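Local coordinates for uncharacterized protein (Acinetobacter baumannii, PDB 4PUX) that is of unknown function but adopts a beta-barrel-like fold of the DUF3237 family, at residues Y119-E127 against A141-V152. Numbering follows the deposited sequence. Where two conformers were deposited one is given.
Sequences YFKITMQFE and AVGSAMRLGKAV
Ile122 and Gly143 pair across two antiparallel strands, 119-127 and 141-147, through two backbone hydrogen bonds. Ile122 N donates a hydrogen bond to Gly143 O at 3.0 Å, and Gly143 N donates one to Ile122 O. Ala145 N reaches Phe120 O at 2.9 Å in a straighter approach, with a C=O...N angle of 162°. Met124 N bonds to Ala141 O from above the carbonyl plane, 45° out of it. A water there bridges Met124 O and Ala141 N, accepting a hydrogen bond from the latter. Between the bonded pairs, CA-H...O contacts run from Lys121 to Gly143 O and from Val142 to Ile122 O.

The main side-chain contact is a CH-pi interaction. Ala145 CB sits over the centre of the Phe120 ring, 3.5 Å from its centroid. With CG anti to the backbone N (chi1 -174°), the Phe120 ring turns one face to Ala145, and Arg147 N lies at its edge. Val152 CG1 meets the same ring obliquely, 3.9 Å from Phe120 CE2, after the chain has turned back through 148-150.

Ile122 CG1 packs on the bare backbone of Gly143, 3.7 Å from its CA. Selenomethionine Met124 passes its SE by Val142 O. Ala141 CB touches Met124 CB and also meets the edge of the Phe126 ring, 3.8 Å from CE1. On the other face, the bent chain of Lys121 lies alongside Ser144.

Ile122 and Met124 also pack on Tyr154, and Phe126 on Leu15 and Leu91. A 1,2-ethanediol, probably from the crystallisation liquor, lies near the side chain of Ile122. The arrangement is that of neighbouring antiparallel strands in a curled beta-barrel wall, with apolar residues on the inner face, consistent with the DUF3237 barrel fold.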
loop_
_atom_site.group_PDB
_atom_site.type_symbol
_atom_site.label_atom_id
_atom_site.label_comp_id
_atom_site.label_asym_id
_atom_site.label_seq_id
_atom_site.Cartn_x
_atom_site.Cartn_y
_atom_site.Cartn_z
ATOM N N TYR A 119 9.651 -1.205 -7.931
ATOM C CA TYR A 119 9.746 -0.569 -6.617
ATOM C C TYR A 119 8.308 -0.183 -6.210
ATOM O O TYR A 119 7.661 0.561 -6.945
ATOM C CB TYR A 119 10.574 0.696 -6.698
ATOM C CG TYR A 119 10.771 1.352 -5.339
ATOM C CD1 TYR A 119 9.838 2.292 -4.827
ATOM C CD2 TYR A 119 11.877 1.034 -4.547
ATOM C CE1 TYR A 119 10.023 2.889 -3.582
ATOM C CE2 TYR A 119 12.089 1.652 -3.298
ATOM C CZ TYR A 119 11.130 2.562 -2.806
ATOM O OH TYR A 119 11.330 3.153 -1.548
ATOM N N PHE A 120 7.789 -0.757 -5.116
ATOM C CA PHE A 120 6.393 -0.504 -4.680
ATOM C C PHE A 120 6.416 -0.563 -3.152
ATOM O O PHE A 120 6.308 -1.639 -2.548
ATOM C CB PHE A 120 5.457 -1.517 -5.346
ATOM C CG PHE A 120 3.968 -1.303 -5.116
ATOM C CD1 PHE A 120 3.445 -0.173 -4.468
ATOM C CD2 PHE A 120 3.074 -2.229 -5.673
ATOM C CE1 PHE A 120 2.064 -0.027 -4.315
ATOM C CE2 PHE A 120 1.710 -2.088 -5.499
ATOM C CZ PHE A 120 1.212 -0.971 -4.847
ATOM N N LYS A 121 6.515 0.615 -2.548
ATOM C CA LYS A 121 6.664 0.803 -1.099
ATOM C C LYS A 121 5.671 1.853 -0.621
ATOM O O LYS A 121 5.381 2.826 -1.328
ATOM C CB LYS A 121 8.117 1.180 -0.684
ATOM C CG LYS A 121 9.231 0.265 -1.229
ATOM C CD LYS A 121 9.081 -1.127 -0.735
ATOM C CE LYS A 121 10.378 -1.919 -0.661
ATOM N NZ LYS A 121 10.639 -2.634 -1.904
ATOM N N ILE A 122 5.146 1.638 0.592
ATOM C CA ILE A 122 4.168 2.529 1.185
ATOM C C ILE A 122 4.470 2.865 2.657
ATOM O O ILE A 122 5.160 2.103 3.360
ATOM C CB ILE A 122 2.727 1.928 1.098
ATOM C CG1 ILE A 122 2.650 0.540 1.769
ATOM C CG2 ILE A 122 2.285 1.836 -0.355
ATOM C CD1 ILE A 122 1.231 0.000 1.947
ATOM N N THR A 123 3.883 3.976 3.107
ATOM C CA THR A 123 3.732 4.318 4.540
ATOM C C THR A 123 2.263 4.119 4.934
ATOM O O THR A 123 1.363 4.193 4.061
ATOM C CB THR A 123 4.174 5.758 4.856
ATOM O OG1 THR A 123 3.345 6.692 4.151
ATOM C CG2 THR A 123 5.620 5.975 4.458
HETATM N N MSE A 124 2.031 3.865 6.211
HETATM C CA MSE A 124 0.716 3.495 6.711
HETATM C C MSE A 124 0.361 4.338 7.954
HETATM O O MSE A 124 1.176 4.462 8.854
HETATM C CB MSE A 124 0.705 1.993 7.101
HETATM C CG MSE A 124 1.141 1.062 5.989
HETATM SE SE MSE A 124 1.267 -0.789 6.539
HETATM C CE MSE A 124 -0.589 -1.267 6.764
ATOM N N GLN A 125 -0.904 4.780 8.028
ATOM C CA GLN A 125 -1.442 5.549 9.156
ATOM C C GLN A 125 -2.769 4.920 9.586
ATOM O O GLN A 125 -3.655 4.671 8.727
ATOM C CB GLN A 125 -1.680 6.996 8.738
ATOM C CG GLN A 125 -2.209 7.873 9.825
ATOM C CD GLN A 125 -2.357 9.311 9.378
ATOM O OE1 GLN A 125 -1.954 9.709 8.262
ATOM N NE2 GLN A 125 -2.919 10.096 10.231
ATOM N N PHE A 126 -2.892 4.631 10.863
ATOM C CA PHE A 126 -4.068 3.943 11.436
ATOM C C PHE A 126 -4.875 4.827 12.373
ATOM O O PHE A 126 -4.304 5.622 13.115
ATOM C CB PHE A 126 -3.609 2.741 12.235
ATOM C CG PHE A 126 -2.718 1.776 11.496
ATOM C CD1 PHE A 126 -1.320 1.913 11.540
ATOM C CD2 PHE A 126 -3.262 0.677 10.808
ATOM C CE1 PHE A 126 -0.487 0.947 10.916
ATOM C CE2 PHE A 126 -2.439 -0.261 10.176
ATOM C CZ PHE A 126 -1.036 -0.098 10.201
ATOM N N GLU A 127 -6.181 4.530 12.515
ATOM C CA GLU A 127 -7.067 5.193 13.488
ATOM C C GLU A 127 -8.062 4.180 14.013
ATOM O O GLU A 127 -8.816 3.613 13.226
ATOM C CB GLU A 127 -7.898 6.344 12.937
ATOM C CG GLU A 127 -7.278 7.623 12.768
ATOM C CD GLU A 127 -8.308 8.757 12.465
ATOM O OE1 GLU A 127 -9.519 8.745 12.946
ATOM O OE2 GLU A 127 -7.838 9.713 11.844
ATOM N N ALA A 141 4.570 3.059 10.468
ATOM C CA ALA A 141 4.526 1.763 9.786
ATOM C C ALA A 141 4.713 1.902 8.285
ATOM O O ALA A 141 4.415 2.945 7.710
ATOM C CB ALA A 141 3.184 1.060 10.101
ATOM N N VAL A 142 5.254 0.840 7.666
ATOM C CA VAL A 142 5.596 0.792 6.262
ATOM C C VAL A 142 5.234 -0.566 5.655
ATOM O O VAL A 142 5.006 -1.537 6.358
ATOM C CB VAL A 142 7.098 1.050 6.013
ATOM C CG1 VAL A 142 7.464 2.459 6.482
ATOM C CG2 VAL A 142 7.965 0.012 6.714
ATOM N N GLY A 143 5.109 -0.598 4.352
ATOM C CA GLY A 143 4.802 -1.808 3.603
ATOM C C GLY A 143 5.635 -2.004 2.360
ATOM O O GLY A 143 6.047 -1.038 1.717
ATOM N N SER A 144 5.871 -3.271 2.017
ATOM C CA SER A 144 6.524 -3.680 0.769
ATOM C C SER A 144 5.508 -4.464 -0.033
ATOM O O SER A 144 4.996 -5.486 0.448
ATOM C CB SER A 144 7.732 -4.551 1.057
ATOM O OG SER A 144 8.356 -4.991 -0.135
ATOM N N ALA A 145 5.152 -3.946 -1.192
ATOM C CA ALA A 145 3.967 -4.378 -1.965
ATOM C C ALA A 145 4.295 -4.953 -3.343
ATOM O O ALA A 145 5.366 -4.672 -3.914
ATOM C CB ALA A 145 3.013 -3.173 -2.129
HETATM N N MSE A 146 3.334 -5.667 -3.896
HETATM C CA MSE A 146 3.375 -6.171 -5.254
HETATM C C MSE A 146 1.959 -6.242 -5.854
HETATM O O MSE A 146 1.005 -6.712 -5.193
HETATM C CB MSE A 146 4.058 -7.545 -5.270
HETATM C CG MSE A 146 4.258 -8.140 -6.655
HETATM SE SE MSE A 146 5.009 -9.881 -6.615
HETATM C CE MSE A 146 6.767 -9.387 -5.884
ATOM N N ARG A 147 1.794 -5.754 -7.074
ATOM C CA ARG A 147 0.555 -5.958 -7.842
ATOM C C ARG A 147 0.417 -7.420 -8.316
ATOM O O ARG A 147 1.413 -8.050 -8.729
ATOM C CB ARG A 147 0.581 -5.115 -9.105
ATOM C CG ARG A 147 -0.031 -3.765 -9.052
ATOM C CD ARG A 147 -0.078 -3.364 -10.532
ATOM N NE ARG A 147 -1.058 -2.398 -10.977
ATOM C CZ ARG A 147 -1.085 -1.949 -12.236
ATOM N NH1 ARG A 147 -0.174 -2.376 -13.098
ATOM N NH2 ARG A 147 -1.997 -1.071 -12.628
ATOM N N LEU A 148 -0.803 -7.979 -8.224
ATOM C CA LEU A 148 -1.083 -9.305 -8.801
ATOM C C LEU A 148 -2.479 -9.207 -9.463
ATOM O O LEU A 148 -3.493 -9.503 -8.843
ATOM C CB LEU A 148 -1.039 -10.401 -7.710
ATOM C CG LEU A 148 -1.117 -11.827 -8.246
ATOM C CD1 LEU A 148 0.219 -12.174 -8.953
ATOM C CD2 LEU A 148 -1.425 -12.827 -7.132
ATOM N N GLY A 149 -2.500 -8.741 -10.707
ATOM C CA GLY A 149 -3.745 -8.433 -11.398
ATOM C C GLY A 149 -4.528 -7.411 -10.617
ATOM O O GLY A 149 -3.952 -6.438 -10.145
ATOM N N LYS A 150 -5.827 -7.676 -10.415
ATOM C CA LYS A 150 -6.720 -6.763 -9.685
ATOM C C LYS A 150 -6.645 -7.017 -8.171
ATOM O O LYS A 150 -7.652 -7.295 -7.491
ATOM C CB LYS A 150 -8.147 -6.888 -10.205
ATOM C CG LYS A 150 -8.314 -6.350 -11.623
ATOM C CD LYS A 150 -9.770 -6.545 -12.100
ATOM C CE LYS A 150 -9.878 -6.544 -13.610
ATOM N NZ LYS A 150 -9.439 -5.279 -14.195
ATOM N N ALA A 151 -5.421 -6.974 -7.678
ATOM C CA ALA A 151 -5.091 -7.186 -6.254
ATOM C C ALA A 151 -3.723 -6.602 -5.973
ATOM O O ALA A 151 -2.899 -6.433 -6.874
ATOM C CB ALA A 151 -5.076 -8.690 -5.908
ATOM N N VAL A 152 -3.521 -6.184 -4.732
ATOM C CA VAL A 152 -2.204 -5.815 -4.211
ATOM C C VAL A 152 -1.932 -6.649 -2.945
ATOM O O VAL A 152 -2.782 -6.742 -2.039
ATOM C CB VAL A 152 -2.127 -4.311 -3.856
ATOM C CG1 VAL A 152 -0.790 -3.970 -3.156
ATOM C CG2 VAL A 152 -2.292 -3.477 -5.112
HETATM O O HOH W 1 3.694 5.746 9.201
#